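Local coordinates for protein streptomycin 3''-adenylyltransferase (Enterococcus faecalis, PDB 6XZ0) that adenylylates the antibiotic spectinomycin at its 9-hydroxyl with ATP, releasing diphosphate and giving bacterial resistance to spectinomycin but not to streptomycin, at residues K21-N26 / E63-K68; D46-V51 / Y84-I89; S73-D78 / Y108-Q113; L130-Y135 / R164-S169. One frame throughout, in Å; residues are numbered along the deposited sequence.

Contact 1: K21-N26 / E63-K68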
# COMPACT_ATOMS: atom_id res chain seq x y z
N LYS A 21 6.25 14.38 -17.11
CA LYS A 21 7.43 15.07 -17.62
C LYS A 21 8.61 14.12 -17.79
O LYS A 21 9.36 14.23 -18.76
CB LYS A 21 7.80 16.22 -16.69
CG LYS A 21 9.03 17.00 -17.14
CD LYS A 21 9.46 18.02 -16.08
CE LYS A 21 10.69 18.79 -16.53
NZ LYS A 21 10.37 19.80 -17.57
N HIS A 22 8.80 13.19 -16.85
CA HIS A 22 9.98 12.33 -16.84
C HIS A 22 9.70 10.92 -17.34
O HIS A 22 10.58 10.06 -17.25
CB HIS A 22 10.57 12.29 -15.43
CG HIS A 22 11.31 13.53 -15.06
ND1 HIS A 22 12.58 13.80 -15.54
CD2 HIS A 22 10.97 14.58 -14.29
CE1 HIS A 22 12.98 14.96 -15.06
NE2 HIS A 22 12.02 15.46 -14.30
N LEU A 23 8.50 10.67 -17.85
CA LEU A 23 8.20 9.41 -18.51
C LEU A 23 7.61 9.59 -19.91
O LEU A 23 7.47 8.59 -20.63
CB LEU A 23 7.25 8.55 -17.65
CG LEU A 23 7.85 8.06 -16.33
CD1 LEU A 23 7.61 9.01 -15.16
CD2 LEU A 23 7.35 6.64 -16.02
N LYS A 24 7.31 10.82 -20.32
CA LYS A 24 6.92 11.18 -21.69
C LYS A 24 5.73 10.31 -22.09
O LYS A 24 4.75 10.26 -21.33
CB LYS A 24 8.15 11.10 -22.60
CG LYS A 24 7.97 11.46 -24.07
CD LYS A 24 8.83 10.58 -24.96
CE LYS A 24 8.33 9.15 -24.99
NZ LYS A 24 9.41 8.14 -25.07
N ASN A 25 5.76 9.62 -23.23
CA ASN A 25 4.67 8.81 -23.74
C ASN A 25 4.74 7.36 -23.27
O ASN A 25 3.82 6.59 -23.58
CB ASN A 25 4.66 8.85 -25.27
CG ASN A 25 4.57 10.26 -25.82
OD1 ASN A 25 4.95 10.52 -26.97
ND2 ASN A 25 4.08 11.19 -25.01
N ASN A 26 5.80 6.97 -22.56
CA ASN A 26 5.78 5.69 -21.86
C ASN A 26 4.68 5.66 -20.81
O ASN A 26 4.25 4.57 -20.40
CB ASN A 26 7.13 5.41 -21.21
CG ASN A 26 7.27 3.98 -20.73
OD1 ASN A 26 6.65 3.07 -21.27
ND2 ASN A 26 8.08 3.78 -19.70
N GLU A 63 15.86 6.44 -11.06
CA GLU A 63 16.57 7.20 -10.04
C GLU A 63 16.08 8.64 -9.98
O GLU A 63 15.98 9.22 -8.89
CB GLU A 63 18.08 7.15 -10.29
CG GLU A 63 18.90 7.81 -9.20
CD GLU A 63 20.39 7.75 -9.47
OE1 GLU A 63 20.82 6.83 -10.19
OE2 GLU A 63 21.12 8.62 -8.95
N ILE A 64 15.79 9.26 -11.14
CA ILE A 64 15.27 10.62 -11.12
C ILE A 64 13.86 10.64 -10.53
O ILE A 64 13.46 11.63 -9.91
CB ILE A 64 15.30 11.24 -12.53
CG1 ILE A 64 14.17 10.69 -13.42
CG2 ILE A 64 16.65 11.03 -13.19
CD1 ILE A 64 14.32 11.02 -14.88
N LEU A 65 13.10 9.55 -10.70
CA LEU A 65 11.79 9.47 -10.07
C LEU A 65 11.91 9.45 -8.56
O LEU A 65 11.10 10.06 -7.86
CB LEU A 65 11.06 8.22 -10.56
CG LEU A 65 9.85 8.47 -11.46
CD1 LEU A 65 10.29 9.08 -12.78
CD2 LEU A 65 9.08 7.18 -11.69
N ILE A 66 12.92 8.76 -8.04
CA ILE A 66 13.17 8.78 -6.60
C ILE A 66 13.56 10.19 -6.15
O ILE A 66 13.02 10.71 -5.17
CB ILE A 66 14.26 7.76 -6.23
CG1 ILE A 66 13.79 6.35 -6.59
CG2 ILE A 66 14.61 7.87 -4.76
CD1 ILE A 66 14.56 5.27 -5.89
N GLN A 67 14.50 10.81 -6.86
CA GLN A 67 15.07 12.06 -6.38
C GLN A 67 14.08 13.21 -6.45
O GLN A 67 14.12 14.12 -5.61
CB GLN A 67 16.34 12.40 -7.18
CG GLN A 67 17.44 11.36 -7.02
CD GLN A 67 18.71 11.74 -7.74
OE1 GLN A 67 18.67 12.44 -8.75
NE2 GLN A 67 19.85 11.29 -7.23
N LYS A 68 13.17 13.20 -7.42
CA LYS A 68 12.22 14.30 -7.55
C LYS A 68 10.98 14.10 -6.69
O LYS A 68 10.42 15.09 -6.18
CB LYS A 68 11.83 14.49 -9.01
CG LYS A 68 12.66 15.58 -9.70
CD LYS A 68 12.19 15.89 -11.09
CE LYS A 68 11.46 17.21 -11.14
NZ LYS A 68 10.44 17.23 -12.22

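Contact 2: D46-V51 / Y84-I89. With SCM (spectinomycin), chain B.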
# COMPACT_ATOMS: atom_id res chain seq x y z
N ASP A 46 -3.11 8.36 3.51
CA ASP A 46 -1.92 8.35 2.68
C ASP A 46 -2.30 8.37 1.21
O ASP A 46 -3.40 7.98 0.81
CB ASP A 46 -1.06 7.11 2.99
CG ASP A 46 -0.54 7.10 4.41
OD1 ASP A 46 -0.62 8.15 5.08
OD2 ASP A 46 -0.05 6.04 4.86
N LEU A 47 -1.35 8.82 0.39
CA LEU A 47 -1.56 9.01 -1.05
C LEU A 47 -0.96 7.83 -1.80
O LEU A 47 0.25 7.78 -2.02
CB LEU A 47 -0.94 10.33 -1.50
CG LEU A 47 -1.68 11.58 -1.03
CD1 LEU A 47 -0.92 12.83 -1.44
CD2 LEU A 47 -3.10 11.60 -1.58
N ASP A 48 -1.81 6.89 -2.19
CA ASP A 48 -1.38 5.68 -2.90
C ASP A 48 -1.63 5.87 -4.39
O ASP A 48 -2.78 5.85 -4.85
CB ASP A 48 -2.12 4.45 -2.37
CG ASP A 48 -2.20 4.43 -0.86
OD1 ASP A 48 -1.16 4.63 -0.20
OD2 ASP A 48 -3.32 4.22 -0.33
N PHE A 49 -0.55 6.06 -5.15
CA PHE A 49 -0.63 6.20 -6.60
C PHE A 49 -0.35 4.87 -7.29
O PHE A 49 0.43 4.05 -6.80
CB PHE A 49 0.36 7.25 -7.10
CG PHE A 49 0.05 8.65 -6.66
CD1 PHE A 49 0.69 9.20 -5.56
CD2 PHE A 49 -0.87 9.42 -7.34
CE1 PHE A 49 0.41 10.49 -5.15
CE2 PHE A 49 -1.16 10.71 -6.94
CZ PHE A 49 -0.52 11.25 -5.84
N LEU A 50 -0.99 4.67 -8.44
CA LEU A 50 -0.72 3.54 -9.31
C LEU A 50 -0.45 4.07 -10.71
O LEU A 50 -1.25 4.84 -11.25
CB LEU A 50 -1.88 2.54 -9.33
CG LEU A 50 -1.75 1.39 -10.33
CD1 LEU A 50 -0.44 0.64 -10.12
CD2 LEU A 50 -2.93 0.45 -10.24
N VAL A 51 0.68 3.67 -11.29
CA VAL A 51 1.14 4.18 -12.57
C VAL A 51 1.31 3.00 -13.53
O VAL A 51 1.93 2.00 -13.17
CB VAL A 51 2.46 4.96 -12.43
CG1 VAL A 51 3.02 5.34 -13.79
CG2 VAL A 51 2.25 6.19 -11.57
N TYR A 84 2.34 10.61 3.58
CA TYR A 84 3.20 9.70 2.84
C TYR A 84 2.73 9.56 1.40
O TYR A 84 1.53 9.59 1.11
CB TYR A 84 3.24 8.32 3.50
CG TYR A 84 3.78 8.31 4.91
CD1 TYR A 84 5.06 8.77 5.19
CD2 TYR A 84 3.01 7.83 5.96
CE1 TYR A 84 5.56 8.76 6.48
CE2 TYR A 84 3.50 7.82 7.25
CZ TYR A 84 4.77 8.28 7.51
OH TYR A 84 5.25 8.26 8.79
N ILE A 85 3.69 9.39 0.50
CA ILE A 85 3.41 9.13 -0.91
C ILE A 85 3.94 7.75 -1.25
O ILE A 85 5.15 7.49 -1.12
CB ILE A 85 4.02 10.21 -1.82
CG1 ILE A 85 3.16 11.48 -1.76
CG2 ILE A 85 4.13 9.71 -3.25
CD1 ILE A 85 3.66 12.60 -2.63
N GLU A 86 3.04 6.87 -1.67
CA GLU A 86 3.36 5.49 -2.03
C GLU A 86 2.92 5.27 -3.47
O GLU A 86 1.72 5.24 -3.76
CB GLU A 86 2.67 4.51 -1.08
CG GLU A 86 3.43 3.22 -0.82
CD GLU A 86 2.76 2.37 0.24
OE1 GLU A 86 2.61 2.84 1.38
OE2 GLU A 86 2.37 1.22 -0.08
N LEU A 87 3.89 5.14 -4.38
CA LEU A 87 3.61 4.99 -5.80
C LEU A 87 4.26 3.71 -6.30
O LEU A 87 5.45 3.48 -6.06
CB LEU A 87 4.10 6.21 -6.59
CG LEU A 87 4.00 6.23 -8.13
CD1 LEU A 87 3.94 7.67 -8.61
CD2 LEU A 87 5.17 5.54 -8.81
N THR A 88 3.49 2.90 -7.01
CA THR A 88 3.98 1.69 -7.65
C THR A 88 3.75 1.79 -9.15
O THR A 88 2.70 2.26 -9.60
CB THR A 88 3.28 0.44 -7.10
OG1 THR A 88 2.08 0.19 -7.85
CG2 THR A 88 2.91 0.63 -5.64
N ILE A 89 4.75 1.36 -9.92
CA ILE A 89 4.69 1.37 -11.38
C ILE A 89 4.61 -0.06 -11.87
O ILE A 89 5.43 -0.91 -11.48
CB ILE A 89 5.90 2.09 -12.00
CG1 ILE A 89 5.94 3.55 -11.55
CG2 ILE A 89 5.83 2.02 -13.52
CD1 ILE A 89 7.00 4.36 -12.26
O1 SCM B . 4.16 2.88 5.47
C2 SCM B . 4.81 3.97 6.14
C2M SCM B . 5.24 4.95 5.08
C3 SCM B . 5.96 3.42 6.96
C4 SCM B . 5.48 2.34 7.89
O4 SCM B . 5.78 2.31 9.06
C5 SCM B . 4.56 1.29 7.22
O5 SCM B . 3.88 0.57 8.20
C6 SCM B . 3.51 1.98 6.34
O1B SCM B . 5.41 0.41 6.51
O2B SCM B . 2.86 1.05 5.52
C7 SCM B . 4.70 -0.48 5.63
C8 SCM B . 5.72 -1.28 4.82
N8 SCM B . 6.51 -2.18 5.68
C8M SCM B . 7.81 -1.64 6.06
C9 SCM B . 5.02 -2.13 3.76
O9 SCM B . 4.27 -3.16 4.41
C10 SCM B . 4.11 -1.28 2.88
N10 SCM B . 3.53 -2.15 1.84
C1M SCM B . 2.22 -2.70 2.18
C11 SCM B . 3.07 -0.54 3.71
O11 SCM B . 2.28 0.29 2.87
C12 SCM B . 3.81 0.33 4.71

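Contact 3: S73-D78 / Y108-Q113. With SCM (spectinomycin), chain B.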
# COMPACT_ATOMS: atom_id res chain seq x y z
N SER A 73 7.29 14.27 -0.57
CA SER A 73 6.61 13.34 0.32
C SER A 73 6.94 13.63 1.78
O SER A 73 7.83 14.42 2.11
CB SER A 73 7.00 11.90 -0.03
OG SER A 73 6.55 10.99 0.96
N LYS A 74 6.19 12.98 2.66
CA LYS A 74 6.35 13.13 4.10
C LYS A 74 7.31 12.07 4.64
O LYS A 74 7.16 10.88 4.33
CB LYS A 74 5.01 13.01 4.82
CG LYS A 74 5.14 12.84 6.33
CD LYS A 74 4.04 11.97 6.91
CE LYS A 74 4.16 11.86 8.43
NZ LYS A 74 2.98 11.21 9.05
N LYS A 75 8.28 12.50 5.44
CA LYS A 75 9.17 11.56 6.09
C LYS A 75 8.53 11.01 7.36
O LYS A 75 7.64 11.63 7.95
CB LYS A 75 10.51 12.24 6.41
CG LYS A 75 11.12 12.96 5.22
CD LYS A 75 11.13 12.08 3.98
CE LYS A 75 11.82 12.76 2.81
NZ LYS A 75 11.81 11.91 1.59
N ILE A 76 8.98 9.82 7.76
CA ILE A 76 8.29 9.07 8.82
C ILE A 76 8.25 9.85 10.12
O ILE A 76 7.27 9.76 10.88
CB ILE A 76 8.96 7.69 9.01
CG1 ILE A 76 9.23 7.05 7.65
CG2 ILE A 76 8.08 6.79 9.86
CD1 ILE A 76 10.02 5.76 7.73
N GLY A 77 9.28 10.64 10.41
CA GLY A 77 9.28 11.44 11.62
C GLY A 77 8.64 12.80 11.50
O GLY A 77 8.48 13.49 12.51
N ASP A 78 8.26 13.21 10.28
CA ASP A 78 7.70 14.53 10.04
C ASP A 78 6.41 14.73 10.82
O ASP A 78 5.40 14.07 10.55
CB ASP A 78 7.45 14.74 8.55
CG ASP A 78 7.42 16.21 8.17
OD1 ASP A 78 7.64 16.52 6.98
OD2 ASP A 78 7.20 17.05 9.06
N TYR A 108 7.99 3.47 -5.01
CA TYR A 108 8.42 4.47 -4.04
C TYR A 108 7.72 4.21 -2.72
O TYR A 108 6.52 3.93 -2.68
CB TYR A 108 8.14 5.89 -4.52
CG TYR A 108 8.71 6.95 -3.58
CD1 TYR A 108 10.00 7.43 -3.75
CD2 TYR A 108 7.96 7.44 -2.52
CE1 TYR A 108 10.53 8.38 -2.89
CE2 TYR A 108 8.47 8.39 -1.66
CZ TYR A 108 9.76 8.86 -1.85
OH TYR A 108 10.28 9.80 -0.99
N GLY A 109 8.48 4.31 -1.64
CA GLY A 109 7.96 4.17 -0.30
C GLY A 109 8.93 4.74 0.71
O GLY A 109 10.15 4.57 0.55
N GLU A 110 8.44 5.43 1.74
CA GLU A 110 9.34 6.09 2.66
C GLU A 110 9.97 5.13 3.66
O GLU A 110 10.97 5.49 4.30
CB GLU A 110 8.61 7.22 3.40
CG GLU A 110 9.44 8.48 3.51
CD GLU A 110 9.39 9.32 2.26
OE1 GLU A 110 8.40 10.06 2.08
OE2 GLU A 110 10.33 9.24 1.44
N TRP A 111 9.44 3.92 3.80
CA TRP A 111 10.15 2.89 4.55
C TRP A 111 11.40 2.42 3.82
O TRP A 111 12.26 1.77 4.44
CB TRP A 111 9.24 1.70 4.84
CG TRP A 111 8.94 0.84 3.65
CD1 TRP A 111 9.60 -0.30 3.27
CD2 TRP A 111 7.91 1.03 2.68
NE1 TRP A 111 9.05 -0.82 2.13
CE2 TRP A 111 8.00 -0.02 1.75
CE3 TRP A 111 6.91 2.00 2.51
CZ2 TRP A 111 7.14 -0.13 0.66
CZ3 TRP A 111 6.05 1.88 1.43
CH2 TRP A 111 6.17 0.82 0.52
N LEU A 112 11.54 2.75 2.53
CA LEU A 112 12.70 2.39 1.74
C LEU A 112 13.67 3.56 1.58
O LEU A 112 14.57 3.48 0.73
CB LEU A 112 12.25 1.90 0.36
CG LEU A 112 11.45 0.60 0.38
CD1 LEU A 112 10.95 0.24 -1.00
CD2 LEU A 112 12.30 -0.51 0.95
N GLN A 113 13.51 4.62 2.37
CA GLN A 113 14.33 5.81 2.18
C GLN A 113 15.76 5.60 2.64
O GLN A 113 16.70 6.08 2.00
CB GLN A 113 13.70 7.00 2.90
CG GLN A 113 14.25 8.34 2.46
CD GLN A 113 13.99 8.62 1.00
OE1 GLN A 113 14.91 8.59 0.18
NE2 GLN A 113 12.73 8.88 0.66
O1 SCM B . 4.16 2.88 5.47
C2 SCM B . 4.81 3.97 6.14
C2M SCM B . 5.24 4.95 5.08
C3 SCM B . 5.96 3.42 6.96
C4 SCM B . 5.48 2.34 7.89
O4 SCM B . 5.78 2.31 9.06
C5 SCM B . 4.56 1.29 7.22
O5 SCM B . 3.88 0.57 8.20
C6 SCM B . 3.51 1.98 6.34
O1B SCM B . 5.41 0.41 6.51
O2B SCM B . 2.86 1.05 5.52
C7 SCM B . 4.70 -0.48 5.63
C8 SCM B . 5.72 -1.28 4.82
N8 SCM B . 6.51 -2.18 5.68
C8M SCM B . 7.81 -1.64 6.06
C9 SCM B . 5.02 -2.13 3.76
O9 SCM B . 4.27 -3.16 4.41
C10 SCM B . 4.11 -1.28 2.88
N10 SCM B . 3.53 -2.15 1.84
C1M SCM B . 2.22 -2.70 2.18
C11 SCM B . 3.07 -0.54 3.71
O11 SCM B . 2.28 0.29 2.87
C12 SCM B . 3.81 0.33 4.71

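Contact 4: L130-Y135 / R164-S169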
# COMPACT_ATOMS: atom_id res chain seq x y z
N LEU A 130 1.04 -6.81 -4.42
CA LEU A 130 0.50 -6.08 -5.56
C LEU A 130 -0.83 -6.67 -6.04
O LEU A 130 -1.64 -5.95 -6.63
CB LEU A 130 1.53 -6.06 -6.69
CG LEU A 130 1.18 -5.41 -8.04
CD1 LEU A 130 0.85 -3.94 -7.87
CD2 LEU A 130 2.33 -5.59 -9.02
N THR A 131 -1.06 -7.96 -5.80
CA THR A 131 -2.27 -8.60 -6.28
C THR A 131 -3.52 -8.00 -5.63
O THR A 131 -4.50 -7.71 -6.32
CB THR A 131 -2.21 -10.11 -6.04
OG1 THR A 131 -1.21 -10.69 -6.88
CG2 THR A 131 -3.55 -10.76 -6.35
N ILE A 132 -3.49 -7.81 -4.31
CA ILE A 132 -4.63 -7.21 -3.64
C ILE A 132 -4.73 -5.72 -3.97
O ILE A 132 -5.82 -5.15 -3.97
CB ILE A 132 -4.56 -7.45 -2.12
CG1 ILE A 132 -4.11 -8.88 -1.83
CG2 ILE A 132 -5.91 -7.17 -1.47
CD1 ILE A 132 -3.30 -9.01 -0.55
N MET A 133 -3.59 -5.08 -4.26
CA MET A 133 -3.62 -3.68 -4.65
C MET A 133 -4.38 -3.48 -5.95
O MET A 133 -5.30 -2.65 -6.03
CB MET A 133 -2.19 -3.14 -4.77
CG MET A 133 -1.31 -3.44 -3.57
SD MET A 133 0.08 -2.30 -3.39
CE MET A 133 0.29 -1.75 -5.08
N LEU A 134 -4.02 -4.23 -6.99
CA LEU A 134 -4.71 -4.11 -8.27
C LEU A 134 -6.16 -4.55 -8.17
O LEU A 134 -7.01 -4.03 -8.90
CB LEU A 134 -3.98 -4.93 -9.34
CG LEU A 134 -2.51 -4.61 -9.59
CD1 LEU A 134 -1.81 -5.79 -10.25
CD2 LEU A 134 -2.36 -3.36 -10.45
N TYR A 135 -6.46 -5.50 -7.29
CA TYR A 135 -7.84 -5.94 -7.12
C TYR A 135 -8.71 -4.83 -6.54
O TYR A 135 -9.79 -4.53 -7.07
CB TYR A 135 -7.90 -7.18 -6.22
CG TYR A 135 -9.30 -7.64 -5.88
CD1 TYR A 135 -10.03 -8.42 -6.76
CD2 TYR A 135 -9.89 -7.29 -4.67
CE1 TYR A 135 -11.31 -8.85 -6.45
CE2 TYR A 135 -11.17 -7.70 -4.36
CZ TYR A 135 -11.87 -8.48 -5.25
OH TYR A 135 -13.15 -8.89 -4.94
N ARG A 164 -5.15 -16.24 -1.91
CA ARG A 164 -3.80 -16.72 -1.66
C ARG A 164 -2.82 -15.56 -1.50
O ARG A 164 -1.91 -15.63 -0.66
CB ARG A 164 -3.34 -17.65 -2.78
CG ARG A 164 -1.89 -18.11 -2.63
CD ARG A 164 -1.61 -19.38 -3.41
NE ARG A 164 -1.13 -19.09 -4.76
CZ ARG A 164 -1.93 -18.96 -5.82
NH1 ARG A 164 -3.24 -19.11 -5.69
NH2 ARG A 164 -1.41 -18.70 -7.01
N ALA A 165 -3.00 -14.49 -2.28
CA ALA A 165 -2.20 -13.29 -2.08
C ALA A 165 -2.38 -12.74 -0.67
O ALA A 165 -1.43 -12.21 -0.08
CB ALA A 165 -2.57 -12.23 -3.11
N ILE A 166 -3.59 -12.86 -0.13
CA ILE A 166 -3.83 -12.50 1.27
C ILE A 166 -2.94 -13.33 2.19
O ILE A 166 -2.18 -12.79 3.00
CB ILE A 166 -5.31 -12.67 1.62
CG1 ILE A 166 -6.15 -11.53 1.03
CG2 ILE A 166 -5.50 -12.77 3.13
CD1 ILE A 166 -6.13 -10.26 1.84
N MET A 167 -2.99 -14.65 2.04
CA MET A 167 -2.31 -15.54 2.98
C MET A 167 -0.82 -15.66 2.70
O MET A 167 -0.04 -15.87 3.63
CB MET A 167 -2.97 -16.92 2.96
CG MET A 167 -4.44 -16.90 3.36
SD MET A 167 -4.94 -18.33 4.32
CE MET A 167 -3.82 -18.22 5.71
N ASP A 168 -0.40 -15.54 1.44
CA ASP A 168 1.03 -15.51 1.15
C ASP A 168 1.69 -14.34 1.85
O ASP A 168 2.75 -14.49 2.47
CB ASP A 168 1.27 -15.45 -0.36
CG ASP A 168 1.09 -16.79 -1.04
OD1 ASP A 168 1.06 -17.81 -0.32
OD2 ASP A 168 0.98 -16.81 -2.28
N SER A 169 1.06 -13.17 1.80
CA SER A 169 1.55 -12.02 2.56
C SER A 169 1.27 -12.16 4.05
O SER A 169 1.86 -11.42 4.85
CB SER A 169 0.91 -10.74 2.03
OG SER A 169 -0.41 -10.97 1.59

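Contact 1: K21-N26 / E63-K68
In the nucleotidyltransferase domain, two helices that cover the same face of the mixed sheet meet near the C-terminal end of helix 8-23, where His22 and Leu23 face Ile64, Leu65 and Lys68 of helix 59-69. His22 is the hub. With its CG beside the backbone N and anti to the carbonyl carbon (chi1 -76°), the imidazole stands out into the groove between the helices. Lys68 runs in at about a right angle, its chain bent at chi3, and Lys68 NZ donates a hydrogen bond to His22 NE2 at 3.2 Å. The ammonium lies only 4° out of the ring plane, at the edge where an acceptor nitrogen can receive it. Accepting from an ammonium would probably favour a neutral histidine; Lys21 NZ, 5.9 Å from Lys68 NZ, adds a second positive charge nearby. Lys21 also lays its CG over the rim of one ring face, while Ile64 CD1 comes obliquely to the ND1 side. A long, amphipathic lysine suits this half-open place, since its methylenes pass close to the ring before its charge reaches the edge. Deeper down the contact turns apolar: Leu23 and Leu65 cross at about a right angle, their CD1 atoms 3.6 Å apart. Beneath them lies the sheet, Leu23 resting on Val53 of strand 47-53 and Leu65 on Phe106 of strand 103-108, while Asn26 hydrogen-bonds to Ser54 and Glu55.

Contact 2: D46-V51 / Y84-I89
Two carboxylate side chains, Asp48 and Glu86, stand side by side and point the same way from adjacent strands, with Asp48 OD1 4.5 Å from Glu86 OE1 and their planes 58° apart. The strands are the parallel pair of a beta-alpha-beta unit in the nucleotidyltransferase fold, whose members characteristically gather acids at this end of the sheet for nucleotide transfer. Here Glu86, extended beyond CG, reaches spectinomycin: its OE1 accepts a hydrogen bond from O11 of the drug at 3.0 Å. Tyr84 offers the antibiotic a ring face, with methyl C2M 3.6 Å above the ring centre, a CH-pi contact. The carboxylate of Asp46 sits at the edge of that ring, its own plane turned 83° against the ring, and Asp46 OD2 is 3.7 Å from Tyr84 CD2. Five backbone hydrogen bonds join the strands, from Leu47 N to Tyr84 O at the site end through to Val51 N to Thr88 O. Leu50 and Thr88 carry on the face of the acids, but as buried residues, with the methyl Leu50 CD1 against Thr88 OG1. The other face is wholly apolar, as suits a surface roofed by helix 8-23: Leu47, Phe49 and Val51 lie beside Ile85, Leu87 and Ile89. Ile85 CG2 touches the edge of the Phe49 ring at CD1, 4.2 Å away, and the branched Val51 sets its CG2 3.7 Å from Leu87 CD1.

Contact 3: S73-D78 / Y108-Q113
Two flat groups on neighbouring residues organise this contact: the carboxylate of Glu110, which Lys75 meets from above its plane, and the indole of Trp111, which carries spectinomycin on one face. Atom C8 of the drug lies 3.8 Å above the centre of the indole, and on the opposite face Gly109 C and Leu112 CG cover the rim. Both groups belong to the loop after strand 103-108 of the nucleotidyltransferase domain, packed against the loop that makes a type I turn from Lys75 to Asp78. Glu110 is buried, and a bend at chi2 (82°) folds its acid back towards the first loop, where polar groups surround it. Ser73 OG lies beside OE1, modelled too close for the bond to be weighed. The firm interaction is at OE2, where Lys75 NZ forms a salt bridge at 3.1 Å from 65° out of the carboxylate plane. The hydroxyl of Tyr108 and the amide NE2 of Gln113 also crowd OE2, at distances too short to be relied on. A long lysine, bent at chi2, can bring its charge to this site and also donate to Arg70 O. Ile76 supplies an apolar flank, its CD1 reaching Glu110 O at 3.6 Å and lying 4.3 Å from Trp111 CA. Beyond that backbone the broad indole suits the drug's saturated ring and N-methyl group: Trp111 CD1 is 3.6 Å from methyl C8M.

Contact 4: L130-Y135 / R164-S169
Two first torsions aim Thr131 and Ile132 at the opposing helix. Thr131 holds its CG2 anti to the backbone N, which lays the methyl alongside Ala165, and Ile132 holds CG1 anti to the carbonyl carbon (chi1 -42°), which sends CD1 across the gap. Ala165 CB is the meeting point, 3.6 Å from Thr131 CB and in touch with Thr131 CG2 and Ile132 CG1 as well. Alanine suits the spot where the backbones draw nearest, its CA 6.3 Å from that of Thr131, because a single methyl fills the narrow gap. Ile132 reaches further: its CD1 lies 3.7 Å from Ala165 O and meets Ile166 CD1 at 3.9 Å, methyl against methyl. The interface is thus carried by small and branched aliphatic groups. Beside it, Ser169 OG turns back to Ala165 O within its own helix, a modelled bond too short to weigh. Leu130 and Leu134, one turn apart on another side of their helix, rest on Ile90 of strand 85-91, while Ile166 also touches Leu252. Helix 129-139 therefore lies between the sheet and helix 159-173, the segments' axes 9.2 Å apart and running at 141°. This is roughly antiparallel helix packing, and it ties the sheet of the nucleotidyltransferase fold to the helical C-terminal part of the enzyme.

Overall arrangement
Contact 2 is the buried centre, and the others are arranged about its strands. Contact 1 closes the face covered by helices 8-23 and 59-69 near the periphery, touching contact 2 through Leu65 CD2 and Ile89 CD1, 3.5 Å apart; it is partly buried and mixes a lysine-histidine bond with leucine packing. On the opposite face lies contact 4, also buried but purely aliphatic, reached through Met133 and Leu134. Contact 3 joins loops at the edge of contact 2 and is partly buried around a many-partnered carboxylate; Tyr108 N probably bonds to Leu87 O. Contacts 2 and 3 share spectinomycin, one offering an acid and a tyrosine face, the other an indole. Contacts 1 and 4 are about 27 Å apart, centre to centre.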